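Local coordinates for ferric vibriobactin ABC transporter, periplasmic ferric vibriobactin-binding protein (Vibrio cholerae, PDB 3R5T) that binds the iron-loaded siderophore ferric vibriobactin in the periplasm and probably hands it to an ABC transporter for import, at residues V168-P173 with A242-D246; Y219-T223 with D246-L252. All blocks are in the same frame, centred on the assembly; numbering follows the deposited sequence.

Contact 1. Residues V168-P173 with A242-D246; sequences VSYHGP and AFLHD. With VBN ((4S,5R)-N-{3-[(2,3-dihydroxybenzoyl)amino]propyl}-2-(2,3-dihydroxyphenyl)-N-[3-({[(4S,5R)-2-(2,3-dihydroxyphenyl)-5-met hyl-4,5-dihydro-1,3-oxazol-4-yl]carbonyl}amino)propyl]-5-methyl-4,5-dihydro-1,3-oxazole-4-carboxamide), chain B.
Tyr170, Phe243 and Asp246 carry this contact. The edge of the Phe243 ring stands on one face of the Tyr170 ring in a T-shaped stack, planes 82° apart, with Phe243 CD2 3.5 Å from Tyr170 CD1, off the centre of the tyrosine toward its rim. The opposite face of Tyr170 carries the backbone N of Gly172 over its centre. Tyr170 holds CG anti to its backbone N (chi1 179°), which sends the phenol across to the end of helix 237-244; there Tyr170 OH donates to Asp246 OD2 over 2.6 Å, reaching the anti side of the carboxylate but 35° out of its plane. The same OD2 also accepts from Tyr219 OH, so two phenols grip one buried oxygen and would be expected to stabilise its negative charge. Val168 CG1 adds a looser apolar touch, 4.4 Å from Phe243 CE2. The residues flanking Tyr170 serve the siderophore: Ser169 OG donates to vibriobactin OAC at 2.7 Å, and His171 NE2 to the same oxygen at 2.9 Å. The end of strand 165-169 and the loop leaving it line the siderophore site, in the cleft between the lobes of the solute-binding protein fold.

Contact 2. Residues Y219-T223 with D246-L252; sequences YEHLT and DPILKNL
Residues 219-223 turn with helical backbone angles and come closest to 246-252 where Thr223 CA lies 5.6 Å from Leu249 CA. The second segment opens with an Asx turn, in which Asp246 OD1 accepts from Ile248 N, runs through the short 3-10 segment 247-248, and ends in a type I beta turn from Leu249 to Leu252, the N-cap position of helix 253-256. The contact therefore packs two connecting loops of the C-terminal lobe of this periplasmic binding protein against each other.

Tyr219 supplies the polar link. A chi1 of 170°, with CG opposite the backbone N, carries its ring to the Asp246 carboxylate; the two side chains come from opposite directions, and their flat groups are nearly coplanar, 10° apart. Tyr219 OH donates to Asp246 OD2 over 2.5 Å on the syn side, a short bond; the Asx turn, made through the other oxygen, helps fix the rotation of the carboxylate. Ile248 crosses the phenol obliquely, its CB 3.2 Å from Tyr219 OH and its CG2 3.9 Å from Tyr219 CE1; that methyl also meets Thr223 CG2, at 3.7 Å.

Deeper in, Leu249 CD2 touches both Leu222 CB and Thr223 CG2, at 3.9 Å each. Tyr170 and Phe243 also pack on Leu249, joining this apolar patch to the interior of the lobe. Leu252 was modelled in two conformers, and in one of them its CD2 methyl approaches Leu222 O. With OG1 between the backbone N and the carbonyl carbon (chi1 67°), the Thr223 hydroxyl donates to Glu220 O at 2.8 Å, almost in line with the carbonyl bond, and that oxygen also accepts from Thr223 N.

In the fold
From the N terminus, the chain leaves strand 165-169 into 168-173, passes strand 177-180, helix 185-192 and strand 214-217, and enters the turn 219-223. Strand 229-233 and helix 237-244 follow, and the helix end at 242-246 closes contact 1 over 68 intervening residues. The chain continues straight into 246-252, which closes contact 2 over 22, so the two loops cross. The contacts share Asp246, and their centres lie about 8 Å apart. They also touch directly, Gly172 and Pro173 packing on Tyr219. Together they join the loops that leave strands 165-169 and 214-217 to the connection between helices 237-244 and 253-256.

Contact 1. Residues V168-P173 with A242-D246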
ATOM      1  N   VAL A 168      -2.634  10.884  -7.615  1.00 15.92           N
ATOM      2  CA  VAL A 168      -1.561  11.827  -7.363  1.00 14.07           C
ATOM      3  C   VAL A 168      -1.239  11.923  -5.876  1.00 14.98           C
ATOM      4  O   VAL A 168      -2.136  11.930  -5.037  1.00 15.36           O
ATOM      5  CB  VAL A 168      -1.973  13.239  -7.854  1.00 12.71           C
ATOM      6  CG1 VAL A 168      -0.928  14.292  -7.480  1.00 16.91           C
ATOM      7  CG2 VAL A 168      -2.239  13.241  -9.360  1.00 15.84           C
ATOM      8  N   SER A 169       0.051  12.009  -5.567  1.00 15.89           N
ATOM      9  CA  SER A 169       0.532  12.426  -4.249  1.00 14.60           C
ATOM     10  C   SER A 169       0.973  13.879  -4.369  1.00 15.97           C
ATOM     11  O   SER A 169       1.978  14.187  -4.996  1.00 15.77           O
ATOM     12  CB  SER A 169       1.688  11.540  -3.798  1.00 13.62           C
ATOM     13  OG  SER A 169       2.126  11.919  -2.498  1.00 15.63           O
ATOM     14  N   TYR A 170       0.191  14.771  -3.775  1.00 16.53           N
ATOM     15  CA  TYR A 170       0.359  16.213  -3.978  1.00 14.88           C
ATOM     16  C   TYR A 170       1.020  16.910  -2.813  1.00 16.60           C
ATOM     17  O   TYR A 170       0.624  16.721  -1.660  1.00 17.38           O
ATOM     18  CB  TYR A 170      -1.009  16.838  -4.235  1.00 16.02           C
ATOM     19  CG  TYR A 170      -1.018  18.334  -4.442  1.00 15.19           C
ATOM     20  CD1 TYR A 170      -0.532  18.903  -5.619  1.00 16.75           C
ATOM     21  CD2 TYR A 170      -1.576  19.187  -3.490  1.00 18.79           C
ATOM     22  CE1 TYR A 170      -0.580  20.278  -5.830  1.00 20.22           C
ATOM     23  CE2 TYR A 170      -1.624  20.572  -3.694  1.00 18.04           C
ATOM     24  CZ  TYR A 170      -1.113  21.110  -4.852  1.00 19.39           C
ATOM     25  OH  TYR A 170      -1.168  22.481  -5.050  1.00 20.56           O
ATOM     26  N   HIS A 171       2.022  17.720  -3.129  1.00 15.81           N
ATOM     27  CA  HIS A 171       2.718  18.519  -2.123  1.00 16.92           C
ATOM     28  C   HIS A 171       2.867  19.979  -2.507  1.00 20.41           C
ATOM     29  O   HIS A 171       3.544  20.716  -1.813  1.00 19.70           O
ATOM     30  CB  HIS A 171       4.085  17.928  -1.803  1.00 21.21           C
ATOM     31  CG  HIS A 171       4.009  16.551  -1.236  1.00 25.98           C
ATOM     32  ND1 HIS A 171       3.583  16.301   0.049  1.00 30.51           N
ATOM     33  CD2 HIS A 171       4.259  15.346  -1.794  1.00 28.57           C
ATOM     34  CE1 HIS A 171       3.586  14.996   0.264  1.00 29.20           C
ATOM     35  NE2 HIS A 171       3.992  14.395  -0.839  1.00 28.87           N
ATOM     36  N   GLY A 172       2.258  20.386  -3.613  1.00 18.67           N
ATOM     37  CA  GLY A 172       2.226  21.785  -4.002  1.00 17.37           C
ATOM     38  C   GLY A 172       3.400  22.259  -4.833  1.00 19.98           C
ATOM     39  O   GLY A 172       4.278  21.479  -5.184  1.00 18.33           O
ATOM     40  N   PRO A 173       3.427  23.564  -5.134  1.00 20.09           N
ATOM     41  CA  PRO A 173       4.467  24.161  -5.981  1.00 21.76           C
ATOM     42  C   PRO A 173       5.870  24.040  -5.389  1.00 21.90           C
ATOM     43  O   PRO A 173       6.030  23.988  -4.168  1.00 20.79           O
ATOM     44  CB  PRO A 173       4.101  25.655  -6.027  1.00 25.54           C
ATOM     45  CG  PRO A 173       2.835  25.825  -5.284  1.00 24.82           C
ATOM     46  CD  PRO A 173       2.434  24.543  -4.645  1.00 20.45           C
ATOM     47  N   ALA A 242      -7.406  21.881  -1.957  1.00 25.10           N
ATOM     48  CA  ALA A 242      -6.186  22.654  -2.171  1.00 26.20           C
ATOM     49  C   ALA A 242      -5.642  22.405  -3.585  1.00 25.38           C
ATOM     50  O   ALA A 242      -5.178  23.334  -4.250  1.00 27.08           O
ATOM     51  CB  ALA A 242      -5.143  22.313  -1.120  1.00 26.20           C
ATOM     52  N   PHE A 243      -5.714  21.152  -4.031  1.00 26.03           N
ATOM     53  CA  PHE A 243      -5.348  20.781  -5.396  1.00 24.12           C
ATOM     54  C   PHE A 243      -6.241  21.514  -6.397  1.00 25.52           C
ATOM     55  O   PHE A 243      -5.753  22.155  -7.328  1.00 23.07           O
ATOM     56  CB  PHE A 243      -5.477  19.268  -5.579  1.00 21.52           C
ATOM     57  CG  PHE A 243      -4.992  18.766  -6.906  1.00 19.54           C
ATOM     58  CD1 PHE A 243      -5.871  18.588  -7.973  1.00 19.73           C
ATOM     59  CD2 PHE A 243      -3.656  18.411  -7.075  1.00 18.62           C
ATOM     60  CE1 PHE A 243      -5.424  18.104  -9.181  1.00 21.23           C
ATOM     61  CE2 PHE A 243      -3.203  17.918  -8.282  1.00 19.67           C
ATOM     62  CZ  PHE A 243      -4.090  17.753  -9.346  1.00 20.67           C
ATOM     63  N   LEU A 244      -7.549  21.425  -6.185  1.00 26.82           N
ATOM     64  CA  LEU A 244      -8.537  22.042  -7.069  1.00 27.53           C
ATOM     65  C   LEU A 244      -8.326  23.540  -7.243  1.00 28.95           C
ATOM     66  O   LEU A 244      -8.590  24.091  -8.314  1.00 29.07           O
ATOM     67  CB  LEU A 244      -9.931  21.816  -6.504  1.00 29.10           C
ATOM     68  CG  LEU A 244     -10.696  20.567  -6.891  1.00 28.95           C
ATOM     69  CD1 LEU A 244     -11.550  20.109  -5.719  1.00 31.91           C
ATOM     70  CD2 LEU A 244     -11.544  20.816  -8.162  1.00 26.38           C
ATOM     71  N   HIS A 245      -7.865  24.198  -6.186  1.00 27.11           N
ATOM     72  CA  HIS A 245      -7.720  25.651  -6.207  1.00 28.08           C
ATOM     73  C   HIS A 245      -6.294  26.124  -6.464  1.00 27.66           C
ATOM     74  O   HIS A 245      -6.021  27.316  -6.410  1.00 31.19           O
ATOM     75  CB  HIS A 245      -8.272  26.272  -4.918  1.00 32.92           C
ATOM     76  CG  HIS A 245      -9.763  26.201  -4.816  1.00 37.70           C
ATOM     77  ND1 HIS A 245     -10.414  25.219  -4.101  1.00 38.80           N
ATOM     78  CD2 HIS A 245     -10.732  26.975  -5.360  1.00 40.13           C
ATOM     79  CE1 HIS A 245     -11.719  25.396  -4.202  1.00 40.91           C
ATOM     80  NE2 HIS A 245     -11.939  26.454  -4.961  1.00 41.70           N
ATOM     81  N   ASP A 246      -5.390  25.196  -6.753  1.00 25.02           N
ATOM     82  CA  ASP A 246      -4.025  25.568  -7.094  1.00 21.66           C
ATOM     83  C   ASP A 246      -4.070  26.289  -8.438  1.00 24.03           C
ATOM     84  O   ASP A 246      -4.386  25.677  -9.447  1.00 25.51           O
ATOM     85  CB  ASP A 246      -3.156  24.315  -7.189  1.00 21.62           C
ATOM     86  CG  ASP A 246      -1.716  24.616  -7.553  1.00 22.39           C
ATOM     87  OD1 ASP A 246      -1.438  25.708  -8.084  1.00 23.12           O
ATOM     88  OD2 ASP A 246      -0.854  23.743  -7.318  1.00 22.51           O
TER
HETATM   89  C   VBN B   1       8.777  11.029   1.620  1.00 20.18           C
HETATM   90  N   VBN B   1       9.317   8.563   1.842  1.00 17.13           N
HETATM   91  O   VBN B   1       9.217  11.092   0.520  1.00 19.18           O
HETATM   92  CA  VBN B   1       9.034   9.821   2.511  1.00 19.99           C
HETATM   93  CB  VBN B   1      10.299   9.965   3.439  1.00 21.71           C
HETATM   94  CAB VBN B   1       2.359   8.510   6.783  1.00 20.62           C
HETATM   95  OAC VBN B   1       4.757  11.927  -2.065  1.00 20.17           O
HETATM   96  OAD VBN B   1       6.487  10.434   6.291  1.00 19.30           O
HETATM   97  OAF VBN B   1       6.423   6.405  -0.344  1.00 15.06           O
HETATM   98  OAG VBN B   1      10.674   5.048  -1.796  1.00 16.45           O
HETATM   99  OAH VBN B   1       8.206   5.441   1.924  1.00 14.35           O
HETATM  100  OAI VBN B   1       6.850   8.995   0.097  1.00 16.62           O
HETATM  101  OAJ VBN B   1       9.398   6.863  -0.221  1.00 13.91           O
HETATM  102  OAK VBN B   1       6.755   7.534   2.867  1.00 14.83           O
HETATM  103  CAL VBN B   1       4.126   7.873  -2.905  1.00 16.82           C
HETATM  104  CAM VBN B   1      13.439   6.314   0.358  1.00 20.99           C
HETATM  105  CAN VBN B   1       6.731   3.983   5.008  1.00 14.64           C
HETATM  106  CAO VBN B   1       4.826   6.888  -2.129  1.00 15.82           C
HETATM  107  CAP VBN B   1      12.748   5.558  -0.631  1.00 18.90           C
HETATM  108  CAQ VBN B   1       7.468   4.063   3.781  1.00 13.51           C
HETATM  109  CAR VBN B   1       4.352   9.280  -2.678  1.00 18.33           C
HETATM  110  CAS VBN B   1      12.761   7.263   1.137  1.00 19.79           C
HETATM  111  CAT VBN B   1       6.038   5.114   5.511  1.00 15.99           C
HETATM  112  CAU VBN B   1       6.972  13.706   0.551  1.00 20.51           C
HETATM  113  CAV VBN B   1       6.722  13.304   4.011  1.00 19.77           C
HETATM  114  CAW VBN B   1       7.036  13.004  -0.816  1.00 18.84           C
HETATM  115  CAX VBN B   1       5.996  13.115   5.363  1.00 20.46           C
HETATM  116  CAY VBN B   1       8.161  13.453   1.480  1.00 18.93           C
HETATM  117  CAZ VBN B   1       7.652  12.147   3.609  1.00 18.41           C
HETATM  118  NBB VBN B   1       6.675  11.588  -0.844  1.00 15.34           N
HETATM  119  NBC VBN B   1       5.053  12.000   5.295  1.00 20.29           N
HETATM  120  NBD VBN B   1       4.979   8.570   4.484  1.00 18.28           N
HETATM  121  OBF VBN B   1       4.596   7.383   6.469  1.00 16.84           O
HETATM  122  CBG VBN B   1       5.487  11.159  -1.544  1.00 19.44           C
HETATM  123  CBH VBN B   1       5.432  10.669   5.778  1.00 19.50           C
HETATM  124  CBJ VBN B   1      10.741   8.574   1.633  1.00 18.37           C
HETATM  125  CBK VBN B   1       5.746   7.313  -1.128  1.00 15.62           C
HETATM  126  CBL VBN B   1      11.372   5.764  -0.841  1.00 16.86           C
HETATM  127  CBM VBN B   1       7.485   5.275   3.095  1.00 13.84           C
HETATM  128  CBN VBN B   1       5.969   8.642  -0.914  1.00 16.50           C
HETATM  129  CBO VBN B   1      10.739   6.671  -0.093  1.00 15.74           C
HETATM  130  CBP VBN B   1       6.815   6.363   3.585  1.00 14.65           C
HETATM  131  CBQ VBN B   1       5.237   9.666  -1.723  1.00 18.60           C
HETATM  132  CBR VBN B   1      11.448   7.432   0.947  1.00 17.09           C
HETATM  133  CBS VBN B   1       6.044   6.273   4.829  1.00 15.58           C
HETATM  134  CBU VBN B   1       3.863   8.671   6.647  1.00 18.19           C
HETATM  135  CBW VBN B   1       5.430   7.536   5.362  1.00 17.56           C
HETATM  136  CBX VBN B   1       4.449   9.556   5.437  1.00 18.78           C
HETATM  137  NBY VBN B   1       8.140  12.192   2.227  1.00 20.43           N
HETATM  138  OG1 VBN B   1      11.384   9.290   2.666  1.00 21.39           O
HETATM  139  CG2 VBN B   1      10.152   9.636   4.916  1.00 23.10           C

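Contact 2. Residues Y219-T223 with D246-L252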
ATOM      1  N   TYR A 219       7.139  19.511 -10.095  1.00 21.10           N
ATOM      2  CA  TYR A 219       5.792  20.038  -9.938  1.00 22.03           C
ATOM      3  C   TYR A 219       5.129  20.405 -11.262  1.00 21.88           C
ATOM      4  O   TYR A 219       3.959  20.090 -11.474  1.00 21.14           O
ATOM      5  CB  TYR A 219       5.855  21.276  -9.052  1.00 21.24           C
ATOM      6  CG  TYR A 219       4.580  22.083  -8.978  1.00 19.42           C
ATOM      7  CD1 TYR A 219       4.502  23.336  -9.574  1.00 19.26           C
ATOM      8  CD2 TYR A 219       3.460  21.600  -8.318  1.00 17.98           C
ATOM      9  CE1 TYR A 219       3.357  24.098  -9.497  1.00 21.94           C
ATOM     10  CE2 TYR A 219       2.294  22.352  -8.246  1.00 19.95           C
ATOM     11  CZ  TYR A 219       2.252  23.593  -8.849  1.00 20.87           C
ATOM     12  OH  TYR A 219       1.124  24.368  -8.773  1.00 22.88           O
ATOM     13  N   GLU A 220       5.877  21.075 -12.132  1.00 19.46           N
ATOM     14  CA  GLU A 220       5.331  21.562 -13.405  1.00 21.75           C
ATOM     15  C   GLU A 220       4.672  20.467 -14.241  1.00 21.30           C
ATOM     16  O   GLU A 220       3.741  20.735 -15.006  1.00 22.55           O
ATOM     17  CB  GLU A 220       6.408  22.255 -14.259  1.00 26.44           C
ATOM     18  CG  GLU A 220       6.835  23.612 -13.747  1.00 31.80           C
ATOM     19  CD  GLU A 220       7.526  23.518 -12.411  1.00 39.34           C
ATOM     20  OE1 GLU A 220       8.287  22.541 -12.215  1.00 36.35           O
ATOM     21  OE2 GLU A 220       7.303  24.416 -11.565  1.00 41.36           O
ATOM     22  N   HIS A 221       5.161  19.236 -14.132  1.00 17.78           N
ATOM     23  CA  HIS A 221       4.581  18.149 -14.924  1.00 19.25           C
ATOM     24  C   HIS A 221       3.123  17.851 -14.574  1.00 18.73           C
ATOM     25  O   HIS A 221       2.405  17.255 -15.387  1.00 20.46           O
ATOM     26  CB  HIS A 221       5.416  16.867 -14.825  1.00 22.58           C
ATOM     27  CG  HIS A 221       6.743  16.946 -15.518  1.00 24.21           C
ATOM     28  ND1 HIS A 221       6.869  17.141 -16.876  1.00 25.19           N
ATOM     29  CD2 HIS A 221       8.004  16.833 -15.036  1.00 24.82           C
ATOM     30  CE1 HIS A 221       8.151  17.155 -17.201  1.00 25.58           C
ATOM     31  NE2 HIS A 221       8.861  16.972 -16.101  1.00 25.22           N
ATOM     32  N   LEU A 222       2.696  18.213 -13.364  1.00 20.97           N
ATOM     33  CA  LEU A 222       1.292  18.043 -12.991  1.00 19.84           C
ATOM     34  C   LEU A 222       0.356  18.728 -13.973  1.00 21.57           C
ATOM     35  O   LEU A 222      -0.756  18.244 -14.222  1.00 21.09           O
ATOM     36  CB  LEU A 222       1.018  18.574 -11.577  1.00 18.90           C
ATOM     37  CG  LEU A 222       1.567  17.788 -10.379  1.00 17.61           C
ATOM     38  CD1 LEU A 222       1.226  18.538  -9.107  1.00 20.00           C
ATOM     39  CD2 LEU A 222       1.014  16.356 -10.338  1.00 17.31           C
ATOM     40  N   THR A 223       0.800  19.840 -14.552  1.00 19.72           N
ATOM     41  CA  THR A 223      -0.039  20.558 -15.513  1.00 21.42           C
ATOM     42  C   THR A 223      -0.285  19.764 -16.788  1.00 22.58           C
ATOM     43  O   THR A 223      -1.176  20.103 -17.549  1.00 23.89           O
ATOM     44  CB  THR A 223       0.558  21.914 -15.932  1.00 22.58           C
ATOM     45  OG1 THR A 223       1.765  21.701 -16.678  1.00 21.32           O
ATOM     46  CG2 THR A 223       0.834  22.798 -14.717  1.00 21.33           C
ATOM     47  N   ASP A 246      -5.390  25.196  -6.753  1.00 25.02           N
ATOM     48  CA  ASP A 246      -4.025  25.568  -7.094  1.00 21.66           C
ATOM     49  C   ASP A 246      -4.070  26.289  -8.438  1.00 24.03           C
ATOM     50  O   ASP A 246      -4.386  25.677  -9.447  1.00 25.51           O
ATOM     51  CB  ASP A 246      -3.156  24.315  -7.189  1.00 21.62           C
ATOM     52  CG  ASP A 246      -1.716  24.616  -7.553  1.00 22.39           C
ATOM     53  OD1 ASP A 246      -1.438  25.708  -8.084  1.00 23.12           O
ATOM     54  OD2 ASP A 246      -0.854  23.743  -7.318  1.00 22.51           O
ATOM     55  N   PRO A 247      -3.758  27.594  -8.454  1.00 24.26           N
ATOM     56  CA  PRO A 247      -3.951  28.391  -9.674  1.00 25.88           C
ATOM     57  C   PRO A 247      -3.153  27.865 -10.860  1.00 25.71           C
ATOM     58  O   PRO A 247      -3.595  27.994 -12.000  1.00 24.72           O
ATOM     59  CB  PRO A 247      -3.435  29.788  -9.282  1.00 26.25           C
ATOM     60  CG  PRO A 247      -3.439  29.801  -7.820  1.00 29.77           C
ATOM     61  CD  PRO A 247      -3.175  28.397  -7.366  1.00 26.11           C
ATOM     62  N   ILE A 248      -1.985  27.293 -10.596  1.00 22.67           N
ATOM     63  CA  ILE A 248      -1.173  26.750 -11.675  1.00 23.81           C
ATOM     64  C   ILE A 248      -1.893  25.604 -12.410  1.00 21.23           C
ATOM     65  O   ILE A 248      -1.738  25.451 -13.623  1.00 24.55           O
ATOM     66  CB  ILE A 248       0.210  26.296 -11.154  1.00 26.35           C
ATOM     67  CG1 ILE A 248       0.965  27.473 -10.513  1.00 27.85           C
ATOM     68  CG2 ILE A 248       1.018  25.628 -12.266  1.00 25.92           C
ATOM     69  CD1 ILE A 248       1.321  28.567 -11.468  1.00 30.75           C
ATOM     70  N   LEU A 249      -2.713  24.845 -11.686  1.00 23.27           N
ATOM     71  CA  LEU A 249      -3.381  23.664 -12.246  1.00 23.43           C
ATOM     72  C   LEU A 249      -4.790  23.943 -12.786  1.00 26.77           C
ATOM     73  O   LEU A 249      -5.531  23.017 -13.120  1.00 26.35           O
ATOM     74  CB  LEU A 249      -3.452  22.558 -11.179  1.00 21.19           C
ATOM     75  CG  LEU A 249      -2.135  22.225 -10.477  1.00 21.06           C
ATOM     76  CD1 LEU A 249      -2.343  21.143  -9.417  1.00 19.86           C
ATOM     77  CD2 LEU A 249      -1.074  21.811 -11.485  1.00 21.50           C
ATOM     78  N   LYS A 250      -5.141  25.217 -12.906  1.00 27.75           N
ATOM     79  CA  LYS A 250      -6.515  25.610 -13.191  1.00 30.13           C
ATOM     80  C   LYS A 250      -7.086  24.983 -14.465  1.00 28.13           C
ATOM     81  O   LYS A 250      -8.299  24.798 -14.583  1.00 31.13           O
ATOM     82  CB  LYS A 250      -6.639  27.144 -13.238  1.00 30.94           C
ATOM     83  CG  LYS A 250      -5.796  27.836 -14.318  1.00 30.12           C
ATOM     84  CD  LYS A 250      -6.152  29.327 -14.477  1.00 32.12           C
ATOM     85  CE  LYS A 250      -5.547  30.193 -13.381  1.00 31.91           C
ATOM     86  NZ  LYS A 250      -4.071  30.380 -13.499  1.00 35.21           N
ATOM     87  N   ASN A 251      -6.213  24.640 -15.400  1.00 26.69           N
ATOM     88  CA  ASN A 251      -6.672  24.128 -16.691  1.00 28.08           C
ATOM     89  C   ASN A 251      -6.626  22.601 -16.819  1.00 27.94           C
ATOM     90  O   ASN A 251      -6.877  22.048 -17.894  1.00 32.10           O
ATOM     91  CB  ASN A 251      -5.920  24.819 -17.830  1.00 31.03           C
ATOM     92  CG  ASN A 251      -6.316  26.271 -17.975  1.00 30.96           C
ATOM     93  OD1 ASN A 251      -7.498  26.609 -17.889  1.00 32.25           O
ATOM     94  ND2 ASN A 251      -5.333  27.143 -18.185  1.00 31.40           N
ATOM     95  N   LEU A 252      -6.322  21.909 -15.723  1.00 24.70           N
ATOM     96  CA  LEU A 252      -6.353  20.450 -15.743  0.65 23.80           C
ATOM     97  C   LEU A 252      -7.750  19.955 -16.070  1.00 25.38           C
ATOM     98  O   LEU A 252      -8.737  20.480 -15.565  1.00 28.26           O
ATOM     99  CB  LEU A 252      -5.917  19.850 -14.402  0.65 23.97           C
ATOM    100  CG  LEU A 252      -4.421  19.673 -14.159  0.65 25.38           C
ATOM    101  CD1 LEU A 252      -4.187  18.992 -12.812  0.65 25.36           C
ATOM    102  CD2 LEU A 252      -3.779  18.877 -15.274  0.65 26.08           C
TER